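Local coordinates for putative p22 protein (Leishmania major, PDB 1YQF) that is of unknown function but belongs to the MAM33 family of mitochondrial glycoproteins and is homologous to human p32, at residues 33-38 / 194-199; 80-85 / 180-185; 94-99 / 164-169. One frame throughout, in Å; residues are numbered along the deposited sequence.

Interaction 1 (33-38 / 194-199); sequences RELEEE and WLTTMN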
loop_
_atom_site.group_PDB
_atom_site.type_symbol
_atom_site.label_atom_id
_atom_site.label_comp_id
_atom_site.label_asym_id
_atom_site.label_seq_id
_atom_site.Cartn_x
_atom_site.Cartn_y
_atom_site.Cartn_z
ATOM N N ARG A 33 -6.283 -32.462 16.782
ATOM C CA ARG A 33 -5.291 -33.439 16.344
ATOM C C ARG A 33 -4.010 -32.747 15.888
ATOM O O ARG A 33 -2.917 -33.251 16.125
ATOM C CB ARG A 33 -5.844 -34.313 15.209
ATOM C CG ARG A 33 -6.667 -35.512 15.686
ATOM C CD ARG A 33 -6.825 -36.601 14.633
ATOM N NE ARG A 33 -7.586 -36.136 13.474
ATOM C CZ ARG A 33 -8.914 -35.993 13.440
ATOM N NH1 ARG A 33 -9.668 -36.278 14.503
ATOM N NH2 ARG A 33 -9.501 -35.562 12.329
ATOM N N GLU A 34 -4.147 -31.594 15.240
ATOM C CA GLU A 34 -2.986 -30.828 14.792
ATOM C C GLU A 34 -2.240 -30.220 15.978
ATOM O O GLU A 34 -1.017 -30.198 15.991
ATOM C CB GLU A 34 -3.397 -29.730 13.805
ATOM C CG GLU A 34 -3.900 -30.249 12.463
ATOM C CD GLU A 34 -2.907 -31.153 11.761
ATOM O OE1 GLU A 34 -1.799 -30.678 11.435
ATOM O OE2 GLU A 34 -3.236 -32.341 11.542
ATOM N N LEU A 35 -2.980 -29.740 16.973
ATOM C CA LEU A 35 -2.379 -29.162 18.175
ATOM C C LEU A 35 -1.606 -30.221 18.939
ATOM O O LEU A 35 -0.494 -29.972 19.389
ATOM C CB LEU A 35 -3.441 -28.559 19.102
ATOM C CG LEU A 35 -3.459 -27.035 19.188
ATOM C CD1 LEU A 35 -4.705 -26.588 19.921
ATOM C CD2 LEU A 35 -2.212 -26.495 19.869
ATOM N N GLU A 36 -2.211 -31.395 19.087
ATOM C CA GLU A 36 -1.558 -32.531 19.733
ATOM C C GLU A 36 -0.288 -32.902 18.973
ATOM O O GLU A 36 0.768 -33.101 19.571
ATOM C CB GLU A 36 -2.499 -33.734 19.786
ATOM C CG GLU A 36 -3.550 -33.625 20.878
ATOM C CD GLU A 36 -4.785 -34.459 20.602
ATOM O OE1 GLU A 36 -4.713 -35.384 19.762
ATOM O OE2 GLU A 36 -5.827 -34.187 21.237
ATOM N N GLU A 37 -0.414 -32.969 17.650
ATOM C CA GLU A 37 0.705 -33.238 16.745
ATOM C C GLU A 37 1.852 -32.257 17.006
ATOM O O GLU A 37 2.968 -32.673 17.316
ATOM C CB GLU A 37 0.223 -33.142 15.286
ATOM C CG GLU A 37 1.109 -33.803 14.239
ATOM C CD GLU A 37 0.344 -34.120 12.962
ATOM O OE1 GLU A 37 -0.552 -34.991 13.010
ATOM O OE2 GLU A 37 0.626 -33.493 11.913
ATOM N N GLU A 38 1.551 -30.961 16.908
ATOM C CA GLU A 38 2.536 -29.889 17.091
ATOM C C GLU A 38 3.163 -29.884 18.481
ATOM O O GLU A 38 4.373 -29.703 18.629
ATOM C CB GLU A 38 1.881 -28.522 16.858
ATOM C CG GLU A 38 1.467 -28.238 15.423
ATOM C CD GLU A 38 2.613 -28.361 14.440
ATOM O OE1 GLU A 38 3.722 -27.904 14.772
ATOM O OE2 GLU A 38 2.406 -28.915 13.340
ATOM N N TRP A 194 -2.876 -20.006 16.950
ATOM C CA TRP A 194 -3.874 -19.964 15.886
ATOM C C TRP A 194 -4.723 -21.241 15.875
ATOM O O TRP A 194 -5.931 -21.186 15.661
ATOM C CB TRP A 194 -3.153 -19.764 14.549
ATOM C CG TRP A 194 -4.007 -19.625 13.331
ATOM C CD1 TRP A 194 -4.506 -18.466 12.808
ATOM C CD2 TRP A 194 -4.410 -20.671 12.439
ATOM N NE1 TRP A 194 -5.215 -18.730 11.660
ATOM C CE2 TRP A 194 -5.173 -20.077 11.411
ATOM C CE3 TRP A 194 -4.217 -22.057 12.409
ATOM C CZ2 TRP A 194 -5.735 -20.816 10.370
ATOM C CZ3 TRP A 194 -4.776 -22.792 11.369
ATOM C CH2 TRP A 194 -5.529 -22.168 10.367
ATOM N N LEU A 195 -4.091 -22.385 16.119
ATOM C CA LEU A 195 -4.798 -23.663 16.143
ATOM C C LEU A 195 -5.773 -23.727 17.314
ATOM O O LEU A 195 -6.915 -24.144 17.154
ATOM C CB LEU A 195 -3.809 -24.821 16.242
ATOM C CG LEU A 195 -2.970 -25.121 15.003
ATOM C CD1 LEU A 195 -1.893 -26.133 15.342
ATOM C CD2 LEU A 195 -3.842 -25.637 13.874
ATOM N N THR A 196 -5.303 -23.311 18.487
ATOM C CA THR A 196 -6.126 -23.235 19.696
ATOM C C THR A 196 -7.337 -22.326 19.493
ATOM O O THR A 196 -8.442 -22.657 19.913
ATOM C CB THR A 196 -5.285 -22.700 20.874
ATOM O OG1 THR A 196 -4.146 -23.546 21.087
ATOM C CG2 THR A 196 -6.053 -22.774 22.191
ATOM N N THR A 197 -7.113 -21.182 18.849
ATOM C CA THR A 197 -8.160 -20.190 18.636
ATOM C C THR A 197 -9.212 -20.674 17.645
ATOM O O THR A 197 -10.399 -20.422 17.830
ATOM C CB THR A 197 -7.543 -18.874 18.145
ATOM O OG1 THR A 197 -6.656 -18.358 19.147
ATOM C CG2 THR A 197 -8.606 -17.783 17.978
ATOM N N MET A 198 -8.775 -21.359 16.591
ATOM C CA MET A 198 -9.707 -21.920 15.620
ATOM C C MET A 198 -10.488 -23.065 16.254
ATOM O O MET A 198 -11.659 -23.272 15.943
ATOM C CB MET A 198 -8.977 -22.431 14.381
ATOM C CG MET A 198 -9.917 -23.067 13.373
ATOM S SD MET A 198 -9.091 -23.611 11.908
ATOM C CE MET A 198 -9.159 -22.122 10.932
ATOM N N ASN A 199 -9.822 -23.811 17.130
ATOM C CA ASN A 199 -10.448 -24.914 17.847
ATOM C C ASN A 199 -11.561 -24.393 18.749
ATOM O O ASN A 199 -12.647 -24.966 18.798
ATOM C CB ASN A 199 -9.405 -25.669 18.677
ATOM C CG ASN A 199 -10.012 -26.792 19.495
ATOM O OD1 ASN A 199 -10.294 -26.623 20.683
ATOM N ND2 ASN A 199 -10.224 -27.940 18.861
#

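Interaction 2 (80-85 / 180-185); sequences YSTNQD and VLYSFW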
loop_
_atom_site.group_PDB
_atom_site.type_symbol
_atom_site.label_atom_id
_atom_site.label_comp_id
_atom_site.label_asym_id
_atom_site.label_seq_id
_atom_site.Cartn_x
_atom_site.Cartn_y
_atom_site.Cartn_z
ATOM N N TYR A 80 11.793 -5.573 12.845
ATOM C CA TYR A 80 11.345 -6.586 11.898
ATOM C C TYR A 80 10.010 -7.165 12.319
ATOM O O TYR A 80 9.566 -6.981 13.450
ATOM C CB TYR A 80 12.368 -7.712 11.791
ATOM C CG TYR A 80 12.597 -8.448 13.089
ATOM C CD1 TYR A 80 13.376 -7.890 14.095
ATOM C CD2 TYR A 80 12.034 -9.703 13.314
ATOM C CE1 TYR A 80 13.588 -8.557 15.292
ATOM C CE2 TYR A 80 12.246 -10.381 14.508
ATOM C CZ TYR A 80 13.024 -9.801 15.492
ATOM O OH TYR A 80 13.238 -10.458 16.682
ATOM N N SER A 81 9.389 -7.883 11.392
ATOM C CA SER A 81 8.129 -8.565 11.635
ATOM C C SER A 81 8.336 -10.052 11.378
ATOM O O SER A 81 9.086 -10.432 10.472
ATOM C CB SER A 81 7.038 -8.011 10.712
ATOM O OG SER A 81 5.813 -8.707 10.884
ATOM N N THR A 82 7.675 -10.891 12.170
ATOM C CA THR A 82 7.743 -12.340 11.980
ATOM C C THR A 82 6.622 -12.817 11.056
ATOM O O THR A 82 6.473 -14.015 10.824
ATOM C CB THR A 82 7.668 -13.072 13.329
ATOM O OG1 THR A 82 6.415 -12.786 13.979
ATOM C CG2 THR A 82 8.724 -12.553 14.289
ATOM N N ASN A 83 5.834 -11.872 10.546
ATOM C CA ASN A 83 4.839 -12.162 9.517
ATOM C C ASN A 83 5.531 -12.377 8.185
ATOM O O ASN A 83 6.539 -11.730 7.880
ATOM C CB ASN A 83 3.825 -11.018 9.381
ATOM C CG ASN A 83 2.664 -11.142 10.349
ATOM O OD1 ASN A 83 2.217 -12.248 10.659
ATOM N ND2 ASN A 83 2.165 -10.002 10.829
ATOM N N GLN A 84 4.973 -13.283 7.393
ATOM C CA GLN A 84 5.521 -13.610 6.083
ATOM C C GLN A 84 4.494 -13.300 4.998
ATOM O O GLN A 84 3.284 -13.488 5.195
ATOM C CB GLN A 84 5.939 -15.081 6.024
ATOM C CG GLN A 84 4.839 -16.061 6.390
ATOM C CD GLN A 84 5.369 -17.371 6.951
ATOM O OE1 GLN A 84 6.330 -17.937 6.422
ATOM N NE2 GLN A 84 4.738 -17.859 8.017
ATOM N N ASP A 85 4.989 -12.811 3.862
ATOM C CA ASP A 85 4.145 -12.479 2.720
ATOM C C ASP A 85 3.808 -13.765 1.962
ATOM O O ASP A 85 4.661 -14.648 1.826
ATOM C CB ASP A 85 4.885 -11.492 1.809
ATOM C CG ASP A 85 3.944 -10.658 0.945
ATOM O OD1 ASP A 85 2.706 -10.835 0.894
ATOM O OD2 ASP A 85 4.440 -9.753 0.237
ATOM N N VAL A 180 16.150 -14.273 11.103
ATOM C CA VAL A 180 15.614 -15.407 10.350
ATOM C C VAL A 180 15.197 -16.526 11.303
ATOM O O VAL A 180 14.100 -17.065 11.191
ATOM C CB VAL A 180 16.645 -15.966 9.332
ATOM C CG1 VAL A 180 16.107 -17.210 8.629
ATOM C CG2 VAL A 180 17.002 -14.921 8.294
ATOM N N LEU A 181 16.083 -16.859 12.235
ATOM C CA LEU A 181 15.848 -17.928 13.205
ATOM C C LEU A 181 14.726 -17.587 14.178
ATOM O O LEU A 181 13.960 -18.462 14.575
ATOM C CB LEU A 181 17.128 -18.230 13.997
ATOM C CG LEU A 181 18.234 -19.026 13.299
ATOM C CD1 LEU A 181 19.431 -19.163 14.231
ATOM C CD2 LEU A 181 17.751 -20.399 12.844
ATOM N N TYR A 182 14.642 -16.318 14.562
ATOM C CA TYR A 182 13.624 -15.861 15.499
ATOM C C TYR A 182 12.264 -15.841 14.817
ATOM O O TYR A 182 11.252 -16.128 15.444
ATOM C CB TYR A 182 13.961 -14.468 16.037
ATOM C CG TYR A 182 13.138 -14.077 17.239
ATOM C CD1 TYR A 182 13.563 -14.385 18.522
ATOM C CD2 TYR A 182 11.924 -13.410 17.091
ATOM C CE1 TYR A 182 12.808 -14.033 19.632
ATOM C CE2 TYR A 182 11.159 -13.054 18.197
ATOM C CZ TYR A 182 11.607 -13.367 19.463
ATOM O OH TYR A 182 10.860 -13.019 20.562
ATOM N N SER A 183 12.249 -15.519 13.527
ATOM C CA SER A 183 11.016 -15.523 12.749
ATOM C C SER A 183 10.439 -16.935 12.624
ATOM O O SER A 183 9.235 -17.117 12.773
ATOM C CB SER A 183 11.243 -14.921 11.364
ATOM O OG SER A 183 11.499 -13.529 11.461
ATOM N N PHE A 184 11.298 -17.924 12.363
ATOM C CA PHE A 184 10.860 -19.319 12.271
ATOM C C PHE A 184 10.267 -19.761 13.603
ATOM O O PHE A 184 9.218 -20.395 13.636
ATOM C CB PHE A 184 12.017 -20.271 11.910
ATOM C CG PHE A 184 12.514 -20.151 10.485
ATOM C CD1 PHE A 184 11.643 -19.916 9.421
ATOM C CD2 PHE A 184 13.871 -20.301 10.208
ATOM C CE1 PHE A 184 12.124 -19.818 8.112
ATOM C CE2 PHE A 184 14.354 -20.206 8.903
ATOM C CZ PHE A 184 13.480 -19.964 7.857
ATOM N N TRP A 185 10.946 -19.416 14.696
ATOM C CA TRP A 185 10.496 -19.788 16.033
ATOM C C TRP A 185 9.164 -19.133 16.364
ATOM O O TRP A 185 8.229 -19.810 16.764
ATOM C CB TRP A 185 11.532 -19.406 17.096
ATOM C CG TRP A 185 10.991 -19.531 18.492
ATOM C CD1 TRP A 185 10.865 -20.675 19.220
ATOM C CD2 TRP A 185 10.480 -18.476 19.313
ATOM N NE1 TRP A 185 10.310 -20.400 20.447
ATOM C CE2 TRP A 185 10.063 -19.056 20.530
ATOM C CE3 TRP A 185 10.325 -17.092 19.142
ATOM C CZ2 TRP A 185 9.514 -18.307 21.573
ATOM C CZ3 TRP A 185 9.776 -16.346 20.181
ATOM C CH2 TRP A 185 9.379 -16.958 21.381
#

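Interaction 3 (94-99 / 164-169); sequences IFVYIT and TYLEKR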
loop_
_atom_site.group_PDB
_atom_site.type_symbol
_atom_site.label_atom_id
_atom_site.label_comp_id
_atom_site.label_asym_id
_atom_site.label_seq_id
_atom_site.Cartn_x
_atom_site.Cartn_y
_atom_site.Cartn_z
ATOM N N ILE A 94 14.356 -5.870 7.213
ATOM C CA ILE A 94 14.609 -5.188 8.482
ATOM C C ILE A 94 14.781 -3.692 8.264
ATOM O O ILE A 94 15.233 -3.248 7.210
ATOM C CB ILE A 94 15.846 -5.770 9.218
ATOM C CG1 ILE A 94 17.129 -5.558 8.409
ATOM C CG2 ILE A 94 15.638 -7.247 9.512
ATOM C CD1 ILE A 94 18.396 -6.008 9.134
ATOM N N PHE A 95 14.421 -2.924 9.281
ATOM C CA PHE A 95 14.546 -1.479 9.250
ATOM C C PHE A 95 15.459 -1.077 10.392
ATOM O O PHE A 95 15.132 -1.286 11.554
ATOM C CB PHE A 95 13.163 -0.844 9.353
ATOM C CG PHE A 95 12.247 -1.283 8.257
ATOM C CD1 PHE A 95 11.490 -2.442 8.393
ATOM C CD2 PHE A 95 12.194 -0.586 7.059
ATOM C CE1 PHE A 95 10.669 -2.879 7.363
ATOM C CE2 PHE A 95 11.374 -1.017 6.032
ATOM C CZ PHE A 95 10.610 -2.164 6.183
ATOM N N VAL A 96 16.622 -0.538 10.041
ATOM C CA VAL A 96 17.635 -0.150 11.014
ATOM C C VAL A 96 17.549 1.352 11.260
ATOM O O VAL A 96 17.665 2.136 10.331
ATOM C CB VAL A 96 19.053 -0.497 10.513
ATOM C CG1 VAL A 96 20.100 -0.157 11.562
ATOM C CG2 VAL A 96 19.145 -1.968 10.140
ATOM N N TYR A 97 17.354 1.745 12.513
ATOM C CA TYR A 97 17.288 3.152 12.881
ATOM C C TYR A 97 18.498 3.532 13.728
ATOM O O TYR A 97 18.844 2.841 14.680
ATOM C CB TYR A 97 15.993 3.453 13.637
ATOM C CG TYR A 97 14.744 3.058 12.880
ATOM C CD1 TYR A 97 14.244 1.760 12.959
ATOM C CD2 TYR A 97 14.064 3.975 12.084
ATOM C CE1 TYR A 97 13.097 1.383 12.261
ATOM C CE2 TYR A 97 12.916 3.606 11.383
ATOM C CZ TYR A 97 12.440 2.307 11.479
ATOM O OH TYR A 97 11.304 1.928 10.804
ATOM N N ILE A 98 19.142 4.634 13.365
ATOM C CA ILE A 98 20.282 5.159 14.107
ATOM C C ILE A 98 19.921 6.583 14.497
ATOM O O ILE A 98 19.861 7.463 13.647
ATOM C CB ILE A 98 21.565 5.129 13.236
ATOM C CG1 ILE A 98 21.839 3.703 12.746
ATOM C CG2 ILE A 98 22.762 5.659 14.023
ATOM C CD1 ILE A 98 23.091 3.555 11.904
ATOM N N THR A 99 19.665 6.799 15.783
ATOM C CA THR A 99 19.225 8.097 16.278
ATOM C C THR A 99 20.339 8.798 17.055
ATOM O O THR A 99 20.894 8.245 18.003
ATOM C CB THR A 99 17.977 7.921 17.166
ATOM O OG1 THR A 99 16.868 7.497 16.363
ATOM C CG2 THR A 99 17.525 9.261 17.763
ATOM N N THR A 164 29.983 -1.140 5.968
ATOM C CA THR A 164 30.991 -1.285 7.009
ATOM C C THR A 164 30.550 -0.531 8.249
ATOM O O THR A 164 30.652 -1.029 9.359
ATOM C CB THR A 164 32.338 -0.729 6.518
ATOM O OG1 THR A 164 32.843 -1.551 5.458
ATOM C CG2 THR A 164 33.408 -0.815 7.610
ATOM N N TYR A 165 30.068 0.683 8.036
ATOM C CA TYR A 165 29.559 1.533 9.105
ATOM C C TYR A 165 28.450 0.816 9.878
ATOM O O TYR A 165 28.416 0.855 11.104
ATOM C CB TYR A 165 29.063 2.847 8.492
ATOM C CG TYR A 165 28.183 3.703 9.366
ATOM C CD1 TYR A 165 26.799 3.524 9.380
ATOM C CD2 TYR A 165 28.721 4.722 10.140
ATOM C CE1 TYR A 165 25.984 4.321 10.159
ATOM C CE2 TYR A 165 27.914 5.529 10.919
ATOM C CZ TYR A 165 26.543 5.324 10.926
ATOM O OH TYR A 165 25.735 6.120 11.703
ATOM N N LEU A 166 27.561 0.139 9.157
ATOM C CA LEU A 166 26.482 -0.615 9.786
ATOM C C LEU A 166 27.045 -1.831 10.520
ATOM O O LEU A 166 26.620 -2.144 11.629
ATOM C CB LEU A 166 25.451 -1.057 8.741
ATOM C CG LEU A 166 24.484 0.019 8.238
ATOM C CD1 LEU A 166 23.717 -0.487 7.028
ATOM C CD2 LEU A 166 23.521 0.440 9.331
ATOM N N GLU A 167 28.018 -2.492 9.897
ATOM C CA GLU A 167 28.661 -3.684 10.453
ATOM C C GLU A 167 29.330 -3.426 11.804
ATOM O O GLU A 167 29.234 -4.259 12.710
ATOM C CB GLU A 167 29.696 -4.230 9.464
ATOM C CG GLU A 167 30.375 -5.518 9.905
ATOM C CD GLU A 167 31.320 -6.063 8.854
ATOM O OE1 GLU A 167 30.855 -6.362 7.733
ATOM O OE2 GLU A 167 32.528 -6.188 9.146
ATOM N N LYS A 168 30.011 -2.281 11.925
ATOM C CA LYS A 168 30.662 -1.885 13.177
ATOM C C LYS A 168 29.664 -1.831 14.331
ATOM O O LYS A 168 30.012 -2.122 15.473
ATOM C CB LYS A 168 31.336 -0.511 13.031
ATOM C CG LYS A 168 32.585 -0.487 12.145
ATOM C CD LYS A 168 33.233 0.901 12.139
ATOM C CE LYS A 168 34.385 0.988 11.141
ATOM N NZ LYS A 168 34.981 2.354 11.071
ATOM N N ARG A 169 28.424 -1.460 14.018
ATOM C CA ARG A 169 27.355 -1.322 15.007
ATOM C C ARG A 169 26.550 -2.600 15.295
ATOM O O ARG A 169 25.483 -2.533 15.899
ATOM C CB ARG A 169 26.401 -0.217 14.552
ATOM C CG ARG A 169 27.004 1.146 14.687
ATOM C CD ARG A 169 26.305 2.222 13.879
ATOM N NE ARG A 169 26.952 3.513 14.074
ATOM C CZ ARG A 169 28.160 3.838 13.622
ATOM N NH1 ARG A 169 28.891 2.974 12.919
ATOM N NH2 ARG A 169 28.646 5.046 13.870
#

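Interaction 1 (33-38 / 194-199)
Glu38 OE1 is the best-held polar atom at this contact, with two partners. Arg41 NH1 makes a salt bridge to it, and Gln188 NE2, two turns before Leu195 on the other helix, gives it a hydrogen bond. The Glu38 chain bends at chi2 (-56°), and only its CG touches 194-199, 4.0 Å from Leu195 CD1. No hydrogen bond joins 33-38 to 194-199 themselves. The contact is apolar and centres on two leucines. Leu35 and Leu195 run past each other in opposite directions, with Leu35 CG 3.7 Å from Leu195 CB. Leu35 has an unusual chi1 of -109°, away from the staggered positions. Its CD1 lies 3.3 Å from Thr196 OG1, the two side chains crossing at about a right angle. That hydroxyl is hydrogen-bonded to Glu192 O, one turn back in its own helix, so its polar need is met beside the methyl. Leu195 CG stands anti to the carbonyl carbon. Its CD2 touches the foot of Glu34, 4.1 Å from Glu34 CB, while the Glu34 carboxylate leads away. The two segments form a nearly antiparallel helix pair, with axes 9.7 Å apart and directions 157° apart. Helix 23-39 and the C-terminal part of helix 173-202 thus pair far from the centre of the chain, as in the paired terminal helices of human p32, and a second subunit packs its Leu158 on Leu195, bridges Arg33 through its Asp157 and reaches Trp194 from its strand 116-125 through Ile122 and Phe124.

Interaction 2 (80-85 / 180-185)
Tyr80 and Tyr182 are the flat groups of this contact, and they cross at about a right angle. The hydroxyl of Tyr80 lies over one face of the Tyr182 ring, with Tyr80 OH 3.3 Å from Tyr182 CD2. That same CD2 sits in the plane of the Tyr80 ring, at its edge, 4.0 Å from Tyr80 CE2. Trp185 CE3 lies over the opposite face of Tyr182, 3.9 Å above the plane and offset toward the rim, so the ring is sandwiched. Thr82 CG2 comes to the Tyr182 edge, 4.3 Å from CD2. Phe65 meets Tyr182 edge-to-face.

Tyr80 CG takes the crowded position between the backbone N and the carbonyl carbon (chi1 62°), while Tyr182 CG is anti to its backbone N (chi1 -166°). Beside the tyrosine pair the backbones come close, with Thr82 CA 4.6 Å from Ser183 CA. The approach is consistent with the small side chain of Ser183: its OG is 4.0 Å from Thr82 CA and hydrogen-bonds to Val179 O in its own helix. Thr82 CG2 also packs on Ser183, 4.1 Å from its CA. Strand 74-81 ends here, and Ser81 OG accepts from Asn83 N, 3.2 Å away, in an ST turn. Asn83 then bonds the backbone of Leu145 and Thr147 of a second subunit.

The contact thus joins a strand end to the long helix 173-202 without a hydrogen bond between the segments. Tyr80 OH is buried against the aromatic face and has no polar partner in the model, so packing carries this join.

Interaction 3 (94-99 / 164-169)
Helix-on-sheet packing joins these segments, in a fold where helices pack against an antiparallel sheet, as in the p32 family. The axes of 94-99 and 164-168 cross at 80° and come within 11.5 Å. Alternate strand residues Val96 and Ile98 point toward the helix.

Ile98 makes the most contacts. Its CG1 is anti to the carbonyl carbon (chi1 -57°) and chi2 is extended, so CD1 reaches far out. Ile98 CD1 lies 3.5 Å from Tyr165 CE1, and the two side chains meet tip to tip. Tyr165 CG is anti to the backbone N (chi1 165°), which brings the ring end to the strand. Ile98 CD1 also touches Leu166 CD2 at 4.1 Å. That leucine methyl bridges to Val96 CG1, also 4.1 Å away, and the Val96 and Leu166 chains cross obliquely.

Arg169 closes the group. Its chain is extended from CG to NE, and its CD is 4.0 Å from Ile98 CD1. The guanidinium then lies over a face of Tyr165, with NH1 offset toward the ring rim. NE makes a salt bridge to Glu74, and NH2 is hydrogen-bonded to Ser23 of a third subunit. These bonds help fix the rotation of the group. Arg169 NH1 gives a bent hydrogen bond to Tyr165 O, 2.8 Å long, from above the carbonyl plane.

How the interactions relate
All three contacts are buried but lie at different distances from the chain centre: interaction 2 nearest, interaction 1 far out on the paired helices, interaction 3 on the opposite side from it. Only interaction 1 has an exposed touching residue, Thr196. Interactions 1 and 2 share helix 173-202 and both touch the second subunit; interaction 3 meets the third. Interactions 2 and 3 use neighbouring strands of one sheet and touch where Tyr80 CB packs on Ile94 CG2, 4.0 Å away. No hydrogen bond crosses any of them. Interaction 1 is aliphatic with charges alongside, interaction 2 pairs two tyrosines and packs a threonine on a serine, and interaction 3 is aliphatic and aromatic, with an arginine methylene.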